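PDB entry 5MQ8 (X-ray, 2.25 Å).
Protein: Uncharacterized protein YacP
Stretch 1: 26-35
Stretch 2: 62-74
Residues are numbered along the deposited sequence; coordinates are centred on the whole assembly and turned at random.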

# COMPACT_ATOMS: atom_id res chain seq x y z
N PHE A 26 -6.23 -16.37 -18.58
CA PHE A 26 -6.79 -15.48 -17.55
C PHE A 26 -5.90 -15.35 -16.29
O PHE A 26 -6.43 -15.27 -15.19
N GLU A 27 -4.56 -15.33 -16.48
CA GLU A 27 -3.57 -15.26 -15.40
C GLU A 27 -3.76 -14.04 -14.50
O GLU A 27 -3.73 -14.17 -13.28
N GLU A 28 -3.96 -12.86 -15.11
CA GLU A 28 -4.18 -11.61 -14.40
C GLU A 28 -5.55 -11.62 -13.72
O GLU A 28 -5.64 -11.22 -12.56
N ALA A 29 -6.59 -12.12 -14.41
CA ALA A 29 -7.94 -12.19 -13.85
C ALA A 29 -7.99 -13.10 -12.60
O ALA A 29 -8.63 -12.75 -11.61
N ARG A 30 -7.27 -14.23 -12.65
CA ARG A 30 -7.12 -15.21 -11.57
C ARG A 30 -6.46 -14.53 -10.34
O ARG A 30 -6.99 -14.63 -9.24
N ASP A 31 -5.34 -13.83 -10.57
CA ASP A 31 -4.60 -13.11 -9.53
C ASP A 31 -5.44 -12.03 -8.85
O ASP A 31 -5.42 -11.95 -7.63
N VAL A 32 -6.17 -11.20 -9.64
CA VAL A 32 -7.03 -10.14 -9.11
C VAL A 32 -8.15 -10.77 -8.27
O VAL A 32 -8.38 -10.32 -7.14
N LEU A 33 -8.78 -11.86 -8.79
CA LEU A 33 -9.84 -12.57 -8.08
C LEU A 33 -9.37 -13.12 -6.73
O LEU A 33 -10.07 -12.93 -5.74
N ILE A 34 -8.18 -13.74 -6.68
CA ILE A 34 -7.60 -14.26 -5.43
C ILE A 34 -7.42 -13.15 -4.38
O ILE A 34 -7.74 -13.36 -3.20
N GLN A 35 -6.93 -11.96 -4.82
CA GLN A 35 -6.72 -10.81 -3.95
C GLN A 35 -8.06 -10.29 -3.40
O GLN A 35 -8.16 -10.03 -2.21
N LYS A 62 4.60 -22.49 -9.84
CA LYS A 62 5.50 -22.02 -8.78
C LYS A 62 4.74 -21.21 -7.74
O LYS A 62 4.85 -21.49 -6.55
N LYS A 63 3.97 -20.18 -8.21
CA LYS A 63 3.19 -19.22 -7.43
C LYS A 63 2.55 -19.78 -6.16
O LYS A 63 1.72 -20.70 -6.22
N GLN A 64 2.98 -19.24 -5.02
CA GLN A 64 2.40 -19.57 -3.74
C GLN A 64 1.47 -18.40 -3.45
O GLN A 64 1.93 -17.29 -3.18
N THR A 65 0.15 -18.63 -3.64
CA THR A 65 -0.89 -17.62 -3.50
C THR A 65 -1.13 -17.16 -2.07
O THR A 65 -0.53 -17.70 -1.12
N ASN A 66 -2.00 -16.14 -1.92
CA ASN A 66 -2.40 -15.52 -0.66
C ASN A 66 -2.83 -16.56 0.37
O ASN A 66 -3.74 -17.36 0.09
N HIS A 67 -2.17 -16.57 1.54
CA HIS A 67 -2.43 -17.49 2.66
C HIS A 67 -3.88 -17.39 3.15
O HIS A 67 -4.38 -18.31 3.81
N ARG A 68 -4.55 -16.26 2.84
CA ARG A 68 -5.94 -16.00 3.21
C ARG A 68 -6.91 -16.79 2.33
O ARG A 68 -8.08 -16.88 2.68
N VAL A 69 -6.45 -17.31 1.18
CA VAL A 69 -7.36 -17.99 0.24
C VAL A 69 -6.86 -19.34 -0.18
O VAL A 69 -5.78 -19.45 -0.76
N GLU A 70 -7.69 -20.36 0.00
CA GLU A 70 -7.37 -21.69 -0.51
C GLU A 70 -7.79 -21.70 -1.99
O GLU A 70 -8.93 -21.35 -2.31
N VAL A 71 -6.87 -22.05 -2.87
CA VAL A 71 -7.09 -22.10 -4.31
C VAL A 71 -6.94 -23.54 -4.77
O VAL A 71 -5.89 -24.15 -4.55
N ILE A 72 -8.00 -24.10 -5.39
CA ILE A 72 -8.03 -25.49 -5.86
C ILE A 72 -8.32 -25.56 -7.34
O ILE A 72 -9.24 -24.91 -7.82
N PHE A 73 -7.51 -26.33 -8.06
CA PHE A 73 -7.71 -26.57 -9.48
C PHE A 73 -8.37 -27.94 -9.64
O PHE A 73 -8.06 -28.85 -8.87
N THR A 74 -9.31 -28.07 -10.59
CA THR A 74 -9.98 -29.35 -10.85
C THR A 74 -9.00 -30.36 -11.47
O THR A 74 -7.93 -29.97 -11.94

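Side-chain packing between the helix of residues 26-35 and the segment 62-74 of YacP, a loop that leads through a turn into a strand. The strongest polar contact is made by Lys 63, whose ammonium group reaches two acidic side chains one helical turn apart. Lys 63 NZ donates a hydrogen bond to Asp 31 OD2 at 3.0 Å and a weak one to Glu 27 OE2 at 3.3 Å; both pairs are salt bridges. The four-residue spacing puts the two carboxylates along the same flank of the helix, so one cation can serve both. Neither acid points its CA-to-CB bond at the loop: both leave sideways, and their ends come nearer. Glu 27 does so in an extended t, t conformation, Asp 31 with chi1 in m. Lys 63 points toward the helix and is extended from chi2 to chi4, with chi1 between wells at -105°; it is exposed and poorly ordered, so its exact position deserves some caution.

Asp 31 uses its other carboxylate oxygen within the helix, where Arg 30 NH1 donates to Asp 31 OD1 at 2.8 Å in a salt bridge. Asp 31 thus links two cations, and its negative charge helps offset their proximity, Arg 30 NH1 lying 3.7 Å from Lys 63 NZ. Arg 30 points toward the second stretch with chi1 t, chi2 off-well at -109° and chi3 m. Its NH1 also lies 3.6 Å from Lys 63 CD, so the aliphatic part of the lysine packs against the guanidinium. On the strand, Phe 73 (chi1 m) starts sideways, but its ring end approaches the arginine: Phe 73 CZ is 4.5 Å from Arg 30 NE, which sits at the ring edge, near its plane. Arg 30 NE and NH2 are hydrogen-bonded elsewhere in the structure.

One turn further along the helix the contact becomes apolar and centres on Ile 34, which points toward the second stretch and has the largest area covered by it. With chi1 m and chi2 t, its CD1 lies 3.7 Å from Thr 65 CG2, while its CG1 is 3.8 Å from Val 71 CG2. Ile 34 CG2 meets Asn 66 CB at 4.1 Å and Val 69 CG2 at 4.3 Å. Val 69 CG2 comes closer still to the backbone, 3.4 Å from Ile 34 O, where the two stretches have their nearest CA atoms. Val 69 and Val 71, both t and both pointing toward the helix, alternate with Glu 70 and Ile 72, which are out of reach, as expected of an extended chain.

The loop is shaped by a type I turn from Asn 66 to Val 69, closed by Val 69 N to Asn 66 O at 2.9 Å. Asn 66 (chi1 t) reinforces it, its OD1 accepting from Arg 68 N at 3.2 Å, while its CB faces Ile 34. Gln 35 begins pointing away, but its end returns to the Asn 66 amide.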

# COMPACT_ATOMS: atom_id res chain seq x y z
CB PHE A 26 -8.23 -15.90 -17.20
CG PHE A 26 -9.22 -15.81 -18.33
CD1 PHE A 26 -9.91 -14.63 -18.59
CD2 PHE A 26 -9.50 -16.93 -19.12
CE1 PHE A 26 -10.86 -14.56 -19.62
CE2 PHE A 26 -10.43 -16.85 -20.16
CZ PHE A 26 -11.11 -15.67 -20.40
CB GLU A 27 -2.15 -15.33 -15.95
CG GLU A 27 -1.08 -15.40 -14.87
CD GLU A 27 0.36 -15.40 -15.34
OE1 GLU A 27 0.66 -14.76 -16.37
OE2 GLU A 27 1.20 -16.02 -14.65
CB GLU A 28 -4.01 -10.40 -15.32
CG GLU A 28 -2.54 -10.05 -15.51
CD GLU A 28 -2.19 -8.96 -16.51
OE1 GLU A 28 -3.02 -8.04 -16.74
OE2 GLU A 28 -1.07 -9.01 -17.05
CB ALA A 29 -8.93 -12.67 -14.90
CB ARG A 30 -6.31 -16.41 -12.07
CG ARG A 30 -5.90 -17.42 -11.00
CD ARG A 30 -4.41 -17.33 -10.76
NE ARG A 30 -3.68 -18.23 -11.62
CZ ARG A 30 -2.38 -18.12 -11.90
NH1 ARG A 30 -1.68 -17.11 -11.40
NH2 ARG A 30 -1.79 -19.00 -12.68
CB ASP A 31 -3.32 -12.51 -10.12
CG ASP A 31 -2.24 -13.53 -10.48
OD1 ASP A 31 -2.37 -14.70 -10.05
OD2 ASP A 31 -1.27 -13.16 -11.17
CB VAL A 32 -7.58 -9.18 -10.20
CG1 VAL A 32 -8.59 -8.19 -9.62
CG2 VAL A 32 -6.44 -8.44 -10.89
CB LEU A 33 -10.48 -13.67 -8.96
CG LEU A 33 -11.56 -14.55 -8.31
CD1 LEU A 33 -12.78 -13.71 -7.85
CD2 LEU A 33 -11.98 -15.65 -9.26
CB ILE A 34 -6.30 -15.06 -5.69
CG1 ILE A 34 -6.60 -16.36 -6.46
CG2 ILE A 34 -5.55 -15.36 -4.38
CD1 ILE A 34 -5.40 -16.93 -7.20
CB GLN A 35 -5.89 -9.70 -4.65
CG GLN A 35 -5.61 -8.44 -3.80
CD GLN A 35 -5.05 -8.67 -2.40
OE1 GLN A 35 -5.49 -8.05 -1.42
NE2 GLN A 35 -4.10 -9.57 -2.26
CB LYS A 62 6.66 -21.19 -9.38
CG LYS A 62 7.73 -20.79 -8.37
CD LYS A 62 8.88 -20.03 -9.03
CE LYS A 62 10.16 -20.13 -8.24
NZ LYS A 62 10.18 -19.19 -7.08
CB LYS A 63 2.13 -18.53 -8.30
CG LYS A 63 2.47 -17.10 -8.69
CD LYS A 63 1.54 -16.58 -9.79
CE LYS A 63 1.97 -15.24 -10.32
NZ LYS A 63 1.22 -14.85 -11.55
CB GLN A 64 3.47 -19.77 -2.65
CG GLN A 64 2.93 -20.42 -1.36
CD GLN A 64 2.03 -21.62 -1.60
OE1 GLN A 64 0.80 -21.53 -1.49
NE2 GLN A 64 2.63 -22.75 -1.96
CB THR A 65 -2.21 -18.07 -4.16
OG1 THR A 65 -2.47 -19.45 -3.87
CG2 THR A 65 -2.21 -17.84 -5.65
CB ASN A 66 -3.52 -14.50 -0.91
CG ASN A 66 -3.56 -13.37 0.09
OD1 ASN A 66 -3.67 -13.57 1.31
ND2 ASN A 66 -3.49 -12.15 -0.42
CB HIS A 67 -1.43 -17.25 3.80
CG HIS A 67 -1.56 -15.91 4.47
ND1 HIS A 67 -0.85 -14.81 4.03
CD2 HIS A 67 -2.32 -15.55 5.53
CE1 HIS A 67 -1.21 -13.81 4.82
NE2 HIS A 67 -2.09 -14.21 5.75
CB ARG A 68 -6.25 -14.50 3.04
CG ARG A 68 -6.87 -13.80 4.26
CD ARG A 68 -5.82 -13.11 5.12
NE ARG A 68 -5.11 -12.03 4.43
CZ ARG A 68 -4.02 -11.43 4.91
NH1 ARG A 68 -3.53 -11.78 6.09
NH2 ARG A 68 -3.43 -10.47 4.22
CB VAL A 69 -7.66 -17.14 -1.03
CG1 VAL A 69 -8.88 -17.66 -1.77
CG2 VAL A 69 -7.83 -15.68 -0.71
CB GLU A 70 -8.11 -22.77 0.28
CG GLU A 70 -7.67 -24.17 -0.08
CD GLU A 70 -8.24 -25.28 0.77
OE1 GLU A 70 -8.01 -26.46 0.41
OE2 GLU A 70 -8.89 -24.99 1.80
CB VAL A 71 -6.15 -21.12 -5.06
CG1 VAL A 71 -6.23 -21.32 -6.56
CG2 VAL A 71 -6.45 -19.66 -4.68
CB ILE A 72 -9.01 -26.35 -5.00
CG1 ILE A 72 -8.43 -26.57 -3.59
CG2 ILE A 72 -9.31 -27.72 -5.65
CD1 ILE A 72 -9.39 -27.01 -2.58
CB PHE A 73 -6.39 -26.46 -10.26
CG PHE A 73 -5.97 -25.03 -10.51
CD1 PHE A 73 -5.35 -24.28 -9.52
CD2 PHE A 73 -6.22 -24.42 -11.73
CE1 PHE A 73 -4.98 -22.95 -9.74
CE2 PHE A 73 -5.84 -23.09 -11.96
CZ PHE A 73 -5.24 -22.36 -10.95
CB THR A 74 -11.22 -29.16 -11.75
OG1 THR A 74 -10.83 -28.57 -12.99
CG2 THR A 74 -12.32 -28.35 -11.10